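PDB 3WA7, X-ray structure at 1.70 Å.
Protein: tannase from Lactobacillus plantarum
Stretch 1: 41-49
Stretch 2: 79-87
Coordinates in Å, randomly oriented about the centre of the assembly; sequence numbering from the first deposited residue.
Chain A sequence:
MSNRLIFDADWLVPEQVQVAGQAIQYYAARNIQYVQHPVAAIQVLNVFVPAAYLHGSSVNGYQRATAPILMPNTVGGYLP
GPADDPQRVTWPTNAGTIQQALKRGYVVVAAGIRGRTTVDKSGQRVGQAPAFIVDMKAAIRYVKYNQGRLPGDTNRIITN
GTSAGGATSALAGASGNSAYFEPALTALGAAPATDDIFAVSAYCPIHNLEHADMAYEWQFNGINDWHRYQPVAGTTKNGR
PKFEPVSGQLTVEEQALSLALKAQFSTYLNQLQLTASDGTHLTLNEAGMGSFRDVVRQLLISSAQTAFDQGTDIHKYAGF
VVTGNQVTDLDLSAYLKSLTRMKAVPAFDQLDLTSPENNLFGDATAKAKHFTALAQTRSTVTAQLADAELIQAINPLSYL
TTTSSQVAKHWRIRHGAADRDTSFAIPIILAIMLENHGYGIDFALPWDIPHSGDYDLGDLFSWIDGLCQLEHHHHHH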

# COMPACT_ATOMS: atom_id res chain seq x y z
N ALA A 41 -20.27 8.33 -6.72
CA ALA A 41 -19.80 9.70 -6.90
C ALA A 41 -18.29 9.86 -6.72
O ALA A 41 -17.68 10.74 -7.31
N ILE A 42 -17.70 9.00 -5.90
CA ILE A 42 -16.26 9.08 -5.63
C ILE A 42 -15.40 8.79 -6.86
O ILE A 42 -14.21 9.11 -6.88
N GLN A 43 -16.01 8.19 -7.89
CA GLN A 43 -15.28 7.85 -9.11
C GLN A 43 -14.98 9.02 -10.04
O GLN A 43 -15.50 9.09 -11.16
N VAL A 44 -14.14 9.93 -9.57
CA VAL A 44 -13.71 11.09 -10.35
C VAL A 44 -12.24 11.27 -10.03
O VAL A 44 -11.73 10.71 -9.06
N LEU A 45 -11.54 12.03 -10.86
CA LEU A 45 -10.12 12.27 -10.62
C LEU A 45 -9.79 13.74 -10.80
O LEU A 45 -10.55 14.48 -11.44
N ASN A 46 -8.69 14.16 -10.19
CA ASN A 46 -8.22 15.54 -10.29
C ASN A 46 -6.85 15.54 -10.95
O ASN A 46 -6.03 14.66 -10.70
N VAL A 47 -6.61 16.55 -11.78
CA VAL A 47 -5.35 16.68 -12.49
C VAL A 47 -4.66 17.98 -12.08
O VAL A 47 -5.27 19.05 -12.11
N PHE A 48 -3.39 17.88 -11.70
CA PHE A 48 -2.62 19.06 -11.30
C PHE A 48 -1.33 19.12 -12.12
O PHE A 48 -0.59 18.14 -12.20
N VAL A 49 -1.09 20.27 -12.72
CA VAL A 49 0.06 20.45 -13.60
C VAL A 49 0.90 21.68 -13.28
O VAL A 49 0.37 22.77 -13.09
N LEU A 79 -10.98 1.35 2.74
CA LEU A 79 -12.15 2.21 2.72
C LEU A 79 -12.04 3.10 1.49
O LEU A 79 -11.01 3.12 0.82
N PRO A 80 -13.10 3.86 1.17
CA PRO A 80 -13.04 4.73 0.00
C PRO A 80 -11.94 5.77 0.16
O PRO A 80 -11.68 6.25 1.27
N GLY A 81 -11.28 6.11 -0.95
CA GLY A 81 -10.22 7.10 -0.93
C GLY A 81 -10.59 8.23 -1.88
O GLY A 81 -10.46 8.08 -3.10
N PRO A 82 -11.05 9.37 -1.36
CA PRO A 82 -11.44 10.50 -2.21
C PRO A 82 -10.29 11.09 -3.02
O PRO A 82 -9.12 10.98 -2.63
N ALA A 83 -10.62 11.70 -4.15
CA ALA A 83 -9.62 12.33 -5.01
C ALA A 83 -8.91 13.40 -4.20
O ALA A 83 -9.56 14.26 -3.59
N ASP A 84 -7.58 13.37 -4.19
CA ASP A 84 -6.79 14.32 -3.41
C ASP A 84 -6.61 15.67 -4.11
O ASP A 84 -6.94 15.83 -5.28
N ASP A 85 -6.06 16.63 -3.37
CA ASP A 85 -5.86 17.98 -3.89
C ASP A 85 -4.73 18.62 -3.09
O ASP A 85 -4.64 18.40 -1.88
N PRO A 86 -3.85 19.39 -3.74
CA PRO A 86 -2.76 20.01 -2.98
C PRO A 86 -3.27 21.02 -1.95
O PRO A 86 -2.53 21.43 -1.06
N GLN A 87 -4.53 21.41 -2.08
CA GLN A 87 -5.14 22.38 -1.16
C GLN A 87 -6.08 21.70 -0.17
O GLN A 87 -6.75 22.36 0.63

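What does Ile42 do at the start of the contact? It covers more surface than any other residue here, pointing toward the second stretch with both chi1 and chi2 in t. This extended rotamer carries CD1 to 3.6 Å from Pro80 CB, and the same CD1 lies 3.6 Å from Gly81 C. Pro82 CD is 4.4 Å from Ile42 CD1, a looser apolar contact. The methyl thus meets proline carbons and the backbone between them. Gly81 has no side chain to take part.

How is Phe48 held at the other end? Its CB also points toward the second stretch, and chi1 of -55° (m) with chi2 of 100° sets one ring face against Pro86. Pro86 CD sits 3.4 Å from the centroid of the Phe48 ring, only 13° off the normal, a CH-pi contact almost directly over the face. Near the ring plane the neighbours are oxygens: Asp84 O is 3.5 Å from Phe48 CE1, and Asp85 OD2 is 3.6 Å from Phe48 CZ. Such an edge suits them, because aromatic C-H groups carry slight positive charge.

What fills the middle? Ala83 points its methyl toward the strand, with its CB 3.5 Å from Asn46 ND2 and 3.9 Å from Val44 O. Asn46, in m, reaches past that methyl so that its ND2 donates a nearly straight hydrogen bond (171°) to Asp84 O at 2.9 Å. Leu45 and Val47 point away, as alternation along a strand predicts.

Does water contribute? One water bridges the backbones, donating to Ile42 O at 3.0 Å and accepting from Ala83 N at 2.9 Å. Within the second stretch, Asp85 N donates to Asp84 OD1 (2.9 Å) and Gln87 N to Asp85 OD1 (2.8 Å), tying both carboxylates to the local backbone.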

# COMPACT_ATOMS: atom_id res chain seq x y z
CB ALA A 41 -20.54 10.63 -5.94
CB ILE A 42 -15.87 8.11 -4.49
CG1 ILE A 42 -14.49 8.48 -3.94
CG2 ILE A 42 -15.89 6.67 -4.99
CD1 ILE A 42 -14.10 7.72 -2.69
CB GLN A 43 -16.02 6.75 -9.87
CG GLN A 43 -16.07 5.41 -9.14
CD GLN A 43 -16.85 4.36 -9.91
OE1 GLN A 43 -18.05 4.50 -10.13
NE2 GLN A 43 -16.17 3.30 -10.32
CB VAL A 44 -14.47 12.38 -9.96
CG1 VAL A 44 -15.94 12.26 -10.33
CG2 VAL A 44 -14.30 12.68 -8.47
CB LEU A 45 -9.25 11.39 -11.53
CG LEU A 45 -9.37 11.45 -13.06
CD1 LEU A 45 -8.72 12.72 -13.59
CD2 LEU A 45 -8.68 10.23 -13.67
CB ASN A 46 -8.09 16.18 -8.90
CG ASN A 46 -9.41 16.26 -8.16
OD1 ASN A 46 -10.47 16.39 -8.77
ND2 ASN A 46 -9.35 16.22 -6.84
CB VAL A 47 -5.57 16.71 -14.02
CG1 VAL A 47 -4.24 16.86 -14.74
CG2 VAL A 47 -6.27 15.43 -14.45
CB PHE A 48 -2.33 19.01 -9.80
CG PHE A 48 -3.56 18.85 -8.97
CD1 PHE A 48 -3.92 17.61 -8.46
CD2 PHE A 48 -4.40 19.94 -8.75
CE1 PHE A 48 -5.11 17.45 -7.75
CE2 PHE A 48 -5.59 19.79 -8.03
CZ PHE A 48 -5.94 18.54 -7.53
CB VAL A 49 -0.42 20.59 -15.07
CG1 VAL A 49 0.78 20.67 -16.00
CG2 VAL A 49 -1.33 19.42 -15.43
CB LEU A 79 -12.18 3.09 3.97
CG LEU A 79 -12.43 2.39 5.30
CD1 LEU A 79 -12.07 3.31 6.45
CD2 LEU A 79 -13.89 1.96 5.38
CB PRO A 80 -14.43 5.38 -0.02
CG PRO A 80 -15.30 4.37 0.65
CD PRO A 80 -14.44 3.89 1.79
CB PRO A 82 -12.03 11.50 -1.21
CG PRO A 82 -11.27 11.21 0.04
CD PRO A 82 -11.24 9.70 0.07
CB ALA A 83 -10.29 12.95 -6.24
CB ASP A 84 -5.42 13.72 -3.09
CG ASP A 84 -4.94 14.07 -1.69
OD1 ASP A 84 -5.50 15.00 -1.07
OD2 ASP A 84 -3.99 13.42 -1.21
CB ASP A 85 -7.16 18.77 -3.69
CG ASP A 85 -7.17 20.10 -4.42
OD1 ASP A 85 -6.31 20.95 -4.14
OD2 ASP A 85 -8.07 20.29 -5.26
CB PRO A 86 -1.89 20.65 -4.06
CG PRO A 86 -2.87 20.97 -5.14
CD PRO A 86 -3.75 19.73 -5.17
CB GLN A 87 -5.90 23.46 -1.93
CG GLN A 87 -5.06 24.18 -2.99
CD GLN A 87 -5.77 25.36 -3.63
OE1 GLN A 87 -6.92 25.24 -4.07
NE2 GLN A 87 -5.09 26.50 -3.69
O HOH W 1 -13.32 11.46 -5.19